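Local atomic coordinates of cytochrome c-554 (Nitrosomonas europaea, PDB entry 1FT5), a protein that accepts electrons directly from hydroxylamine oxidoreductase during ammonia oxidation and carries them through its covalently bound hemes in the periplasm. Residues A28-K40 with P50-H64. Residues are numbered along the deposited sequence; the frame is centred on the assembly and turned at random.
Sequences AKAMESLKPNVKK and PAKDYTQDKDCVGCH. With HEM (protoporphyrin IX containing Fe), chain F; PO4 (phosphate ion), chain D.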
# COMPACT_ATOMS: atom_id res chain seq x y z
N ALA A 28 6.64 -2.58 -4.61
CA ALA A 28 7.32 -1.44 -5.25
C ALA A 28 7.66 -1.69 -6.71
O ALA A 28 7.81 -0.75 -7.50
CB ALA A 28 8.67 -1.09 -4.51
N LYS A 29 7.79 -2.98 -7.05
CA LYS A 29 8.18 -3.37 -8.41
C LYS A 29 6.94 -3.77 -9.21
O LYS A 29 7.07 -4.34 -10.33
CB LYS A 29 9.17 -4.57 -8.34
CG LYS A 29 10.42 -4.26 -7.49
CD LYS A 29 11.20 -5.52 -7.12
CE LYS A 29 12.38 -5.13 -6.21
NZ LYS A 29 13.33 -6.26 -5.96
N ALA A 30 5.74 -3.45 -8.72
CA ALA A 30 4.54 -3.94 -9.43
C ALA A 30 4.40 -3.54 -10.85
O ALA A 30 3.82 -4.33 -11.66
CB ALA A 30 3.29 -3.54 -8.68
N MET A 31 4.85 -2.34 -11.21
CA MET A 31 4.70 -1.97 -12.62
C MET A 31 5.69 -2.73 -13.48
O MET A 31 5.48 -2.89 -14.68
CB MET A 31 4.87 -0.45 -12.74
CG MET A 31 4.84 0.13 -14.17
SD MET A 31 3.24 -0.21 -15.00
CE MET A 31 2.15 0.85 -14.16
N GLU A 32 6.80 -3.20 -12.89
CA GLU A 32 7.77 -3.93 -13.72
C GLU A 32 7.14 -5.23 -14.28
O GLU A 32 7.46 -5.68 -15.41
CB GLU A 32 9.00 -4.31 -12.89
CG GLU A 32 9.73 -3.14 -12.32
CD GLU A 32 10.34 -2.19 -13.35
OE1 GLU A 32 10.34 -0.96 -13.12
OE2 GLU A 32 10.84 -2.66 -14.39
N SER A 33 6.22 -5.79 -13.52
CA SER A 33 5.54 -7.02 -13.89
C SER A 33 4.67 -6.84 -15.11
O SER A 33 4.38 -7.82 -15.78
CB SER A 33 4.68 -7.54 -12.77
OG SER A 33 5.51 -7.97 -11.69
N LEU A 34 4.25 -5.60 -15.36
CA LEU A 34 3.38 -5.32 -16.52
C LEU A 34 4.19 -5.13 -17.79
O LEU A 34 3.60 -4.95 -18.87
CB LEU A 34 2.48 -4.09 -16.26
CG LEU A 34 1.58 -4.19 -15.00
CD1 LEU A 34 0.56 -3.08 -14.99
CD2 LEU A 34 0.83 -5.55 -14.98
N LYS A 35 5.53 -5.12 -17.68
CA LYS A 35 6.38 -4.90 -18.85
C LYS A 35 6.56 -6.15 -19.64
O LYS A 35 6.51 -7.23 -19.14
CB LYS A 35 7.77 -4.38 -18.38
CG LYS A 35 7.68 -2.98 -17.84
CD LYS A 35 9.06 -2.53 -17.32
CE LYS A 35 8.97 -1.22 -16.64
NZ LYS A 35 10.40 -0.77 -16.36
N PRO A 36 6.80 -5.98 -20.96
CA PRO A 36 7.00 -7.14 -21.81
C PRO A 36 8.16 -8.01 -21.38
O PRO A 36 9.22 -7.49 -21.00
CB PRO A 36 7.26 -6.54 -23.21
CG PRO A 36 7.19 -5.07 -23.08
CD PRO A 36 6.93 -4.68 -21.65
N ASN A 37 7.98 -9.32 -21.45
CA ASN A 37 9.04 -10.25 -21.13
C ASN A 37 9.49 -10.34 -19.68
O ASN A 37 10.51 -10.95 -19.39
CB ASN A 37 10.21 -9.95 -22.08
CG ASN A 37 9.79 -10.08 -23.54
OD1 ASN A 37 9.42 -11.16 -23.99
ND2 ASN A 37 9.81 -8.98 -24.26
N VAL A 38 8.73 -9.73 -18.77
CA VAL A 38 9.01 -9.86 -17.35
C VAL A 38 7.98 -10.89 -16.77
O VAL A 38 6.78 -10.85 -17.12
CB VAL A 38 8.85 -8.49 -16.64
CG1 VAL A 38 8.99 -8.68 -15.10
CG2 VAL A 38 9.88 -7.53 -17.20
N LYS A 39 8.44 -11.81 -15.92
CA LYS A 39 7.59 -12.82 -15.31
C LYS A 39 6.87 -13.60 -16.40
O LYS A 39 5.66 -13.86 -16.34
CB LYS A 39 6.61 -12.20 -14.31
CG LYS A 39 7.41 -11.67 -13.06
CD LYS A 39 6.52 -11.45 -11.86
CE LYS A 39 7.31 -11.07 -10.62
NZ LYS A 39 6.39 -10.99 -9.44
N LYS A 40 7.65 -14.00 -17.38
CA LYS A 40 7.07 -14.74 -18.49
C LYS A 40 6.38 -16.04 -18.08
O LYS A 40 5.28 -16.32 -18.56
CB LYS A 40 8.15 -15.02 -19.54
CG LYS A 40 8.69 -13.75 -20.19
CD LYS A 40 9.60 -14.10 -21.40
CE LYS A 40 11.04 -14.31 -20.94
NZ LYS A 40 11.67 -13.07 -20.39
N PRO A 50 3.20 -13.23 -22.64
CA PRO A 50 4.49 -12.87 -22.02
C PRO A 50 5.24 -11.74 -22.67
O PRO A 50 6.16 -11.14 -22.07
CB PRO A 50 5.30 -14.17 -22.08
CG PRO A 50 4.72 -14.94 -23.33
CD PRO A 50 3.20 -14.59 -23.25
N ALA A 51 4.92 -11.46 -23.93
CA ALA A 51 5.61 -10.43 -24.65
C ALA A 51 4.87 -9.14 -24.79
O ALA A 51 5.41 -8.16 -25.31
CB ALA A 51 6.04 -10.98 -26.09
N LYS A 52 3.63 -9.09 -24.28
CA LYS A 52 2.82 -7.90 -24.42
C LYS A 52 3.20 -6.79 -23.41
O LYS A 52 3.53 -7.08 -22.26
CB LYS A 52 1.31 -8.27 -24.23
CG LYS A 52 0.35 -7.07 -24.19
CD LYS A 52 -1.09 -7.54 -24.40
CE LYS A 52 -2.12 -6.44 -24.10
NZ LYS A 52 -3.50 -7.03 -24.33
N ASP A 53 3.05 -5.54 -23.85
CA ASP A 53 3.28 -4.43 -22.94
C ASP A 53 1.93 -4.11 -22.28
O ASP A 53 1.04 -3.56 -22.92
CB ASP A 53 3.77 -3.22 -23.72
CG ASP A 53 3.98 -1.99 -22.85
OD1 ASP A 53 3.81 -2.06 -21.62
OD2 ASP A 53 4.30 -0.94 -23.44
N TYR A 54 1.79 -4.45 -20.97
CA TYR A 54 0.53 -4.20 -20.22
C TYR A 54 0.66 -2.92 -19.37
O TYR A 54 -0.26 -2.65 -18.60
CB TYR A 54 0.23 -5.37 -19.26
CG TYR A 54 -0.21 -6.65 -19.99
CD1 TYR A 54 0.69 -7.69 -20.18
CD2 TYR A 54 -1.54 -6.82 -20.41
CE1 TYR A 54 0.30 -8.93 -20.77
CE2 TYR A 54 -1.92 -8.04 -20.97
CZ TYR A 54 -1.01 -9.05 -21.13
OH TYR A 54 -1.44 -10.25 -21.66
N THR A 55 1.72 -2.12 -19.57
CA THR A 55 1.90 -0.97 -18.68
C THR A 55 0.91 0.17 -18.87
O THR A 55 0.84 1.06 -18.03
CB THR A 55 3.34 -0.35 -18.78
OG1 THR A 55 3.48 0.14 -20.11
CG2 THR A 55 4.42 -1.33 -18.51
N GLN A 56 0.16 0.17 -19.98
CA GLN A 56 -0.84 1.20 -20.22
C GLN A 56 -2.21 0.55 -20.41
O GLN A 56 -3.12 1.15 -20.99
CB GLN A 56 -0.48 2.03 -21.48
CG GLN A 56 0.96 2.64 -21.37
CD GLN A 56 1.27 3.58 -22.50
OE1 GLN A 56 1.47 3.16 -23.66
NE2 GLN A 56 1.30 4.84 -22.20
N ASP A 57 -2.37 -0.69 -19.89
CA ASP A 57 -3.62 -1.42 -20.06
C ASP A 57 -4.51 -1.19 -18.84
O ASP A 57 -4.14 -1.52 -17.70
CB ASP A 57 -3.27 -2.89 -20.24
CG ASP A 57 -4.49 -3.76 -20.69
OD1 ASP A 57 -5.64 -3.36 -20.40
OD2 ASP A 57 -4.26 -4.81 -21.33
N LYS A 58 -5.67 -0.58 -19.06
CA LYS A 58 -6.59 -0.32 -17.97
C LYS A 58 -7.14 -1.59 -17.32
O LYS A 58 -7.76 -1.49 -16.26
CB LYS A 58 -7.74 0.59 -18.45
CG LYS A 58 -8.64 -0.17 -19.42
CD LYS A 58 -9.69 0.74 -20.05
CE LYS A 58 -10.76 -0.09 -20.79
NZ LYS A 58 -11.65 0.77 -21.64
N ASP A 59 -6.98 -2.77 -17.96
CA ASP A 59 -7.40 -4.03 -17.33
C ASP A 59 -6.29 -4.52 -16.37
O ASP A 59 -6.49 -5.55 -15.71
CB ASP A 59 -7.56 -5.18 -18.36
CG ASP A 59 -8.67 -4.94 -19.34
OD1 ASP A 59 -9.57 -4.18 -18.99
OD2 ASP A 59 -8.62 -5.54 -20.45
N CYS A 60 -5.16 -3.76 -16.23
CA CYS A 60 -4.05 -4.26 -15.38
C CYS A 60 -3.49 -3.23 -14.42
O CYS A 60 -3.22 -3.55 -13.23
CB CYS A 60 -2.85 -4.71 -16.19
SG CYS A 60 -3.24 -5.84 -17.57
N VAL A 61 -3.38 -2.01 -14.88
CA VAL A 61 -2.66 -1.06 -14.02
C VAL A 61 -3.26 -0.73 -12.68
O VAL A 61 -2.52 -0.42 -11.74
CB VAL A 61 -2.37 0.31 -14.73
CG1 VAL A 61 -1.55 0.15 -16.03
CG2 VAL A 61 -3.65 0.99 -14.99
N GLY A 62 -4.58 -0.86 -12.53
CA GLY A 62 -5.22 -0.42 -11.32
C GLY A 62 -4.75 -1.11 -10.06
O GLY A 62 -4.93 -0.57 -8.96
N CYS A 63 -4.21 -2.32 -10.21
CA CYS A 63 -3.75 -2.99 -9.00
C CYS A 63 -2.23 -2.95 -8.88
O CYS A 63 -1.66 -3.58 -7.99
CB CYS A 63 -4.22 -4.45 -9.00
SG CYS A 63 -6.02 -4.53 -8.92
N HIS A 64 -1.58 -2.23 -9.77
CA HIS A 64 -0.13 -2.15 -9.80
C HIS A 64 0.42 -0.72 -9.60
O HIS A 64 1.60 -0.47 -9.84
CB HIS A 64 0.38 -2.70 -11.14
CG HIS A 64 0.21 -4.21 -11.25
ND1 HIS A 64 1.27 -5.10 -11.21
CD2 HIS A 64 -0.91 -4.99 -11.36
CE1 HIS A 64 0.78 -6.36 -11.30
NE2 HIS A 64 -0.53 -6.33 -11.37
CHA HEM F . 0.51 -10.16 -9.54
CHB HEM F . 0.34 -9.12 -14.26
CHC HEM F . -4.14 -7.22 -13.65
CHD HEM F . -3.71 -7.93 -8.82
C1A HEM F . 0.89 -10.02 -10.90
C2A HEM F . 2.04 -10.61 -11.48
C3A HEM F . 2.01 -10.29 -12.83
C4A HEM F . 0.80 -9.52 -13.00
CMA HEM F . 2.98 -10.71 -13.95
CAA HEM F . 3.05 -11.43 -10.74
CBA HEM F . 2.61 -12.89 -10.58
CGA HEM F . 3.72 -13.76 -10.00
O1A HEM F . 4.86 -13.28 -9.81
O2A HEM F . 3.43 -14.93 -9.68
C1B HEM F . -0.91 -8.51 -14.50
C2B HEM F . -1.46 -8.23 -15.81
C3B HEM F . -2.71 -7.77 -15.63
C4B HEM F . -2.96 -7.70 -14.22
CMB HEM F . -0.73 -8.35 -17.12
CAB HEM F . -3.73 -7.33 -16.69
CBB HEM F . -4.02 -8.44 -17.73
C1C HEM F . -4.38 -7.19 -12.25
C2C HEM F . -5.58 -6.65 -11.65
C3C HEM F . -5.45 -6.81 -10.28
C4C HEM F . -4.17 -7.48 -10.09
CMC HEM F . -6.74 -5.99 -12.37
CAC HEM F . -6.34 -6.37 -9.16
CBC HEM F . -7.86 -6.49 -9.31
C1D HEM F . -2.52 -8.63 -8.61
C2D HEM F . -2.15 -9.18 -7.35
C3D HEM F . -0.96 -9.85 -7.56
C4D HEM F . -0.62 -9.66 -8.94
CMD HEM F . -2.97 -9.06 -6.07
CAD HEM F . -0.20 -10.63 -6.51
CBD HEM F . -0.49 -12.14 -6.49
CGD HEM F . 0.29 -12.84 -5.39
O1D HEM F . 1.50 -13.01 -5.56
O2D HEM F . -0.30 -13.22 -4.42
NA HEM F . 0.13 -9.29 -11.82
NB HEM F . -1.83 -8.19 -13.50
NC HEM F . -3.48 -7.63 -11.28
ND HEM F . -1.61 -8.88 -9.57
FE HEM F . -1.58 -8.23 -11.49
P PO4 D . 8.44 2.30 -14.90
O1 PO4 D . 7.22 2.91 -15.66
O2 PO4 D . 8.80 3.23 -13.71
O3 PO4 D . 8.07 0.90 -14.37
O4 PO4 D . 9.69 2.21 -15.85
O HOH W 1 8.50 -8.01 -26.47
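The imidazole of H64 is held on both of its nitrogens and across one face: NE2 binds the heme iron at 2.2 Å, while ND1 donates to A30 O at 2.7 Å. That acceptor lies near the ring plane, although ND1 sits 48° out of the A30 carbonyl plane. L34 CD2 rests 3.7 Å from the ring centroid, 8° off the normal, a CH-pi contact over the face; the ring's turn is set mainly by the bonds at NE2 and ND1. In L34, chi1 of -57° sets CG beside the backbone N, and an extended second torsion brings CD2 over H64; this methyl also touches the porphyrin. C60 and C63, thioether-bonded to this heme, form with H64 the CXXCH motif of c-type cytochromes; H64 is the axial ligand of heme 2. Farther along, Y54 N donates to L34 O (2.8 Å), just ahead of the K35-V38 type II turn, and N37 N, within it, to P50 O (2.6 Å). K35 CG packs on T55 CG2 at 3.7 Å, its extended chain carrying NZ to E32 OE2 and to a phosphate probably from the crystallisation liquor; an alanine here would probably leave E32 without its salt-bridge mate and that T55 methyl less covered. T55 is itself fixed through D53 OD1, which accepts from both T55 N and OG1.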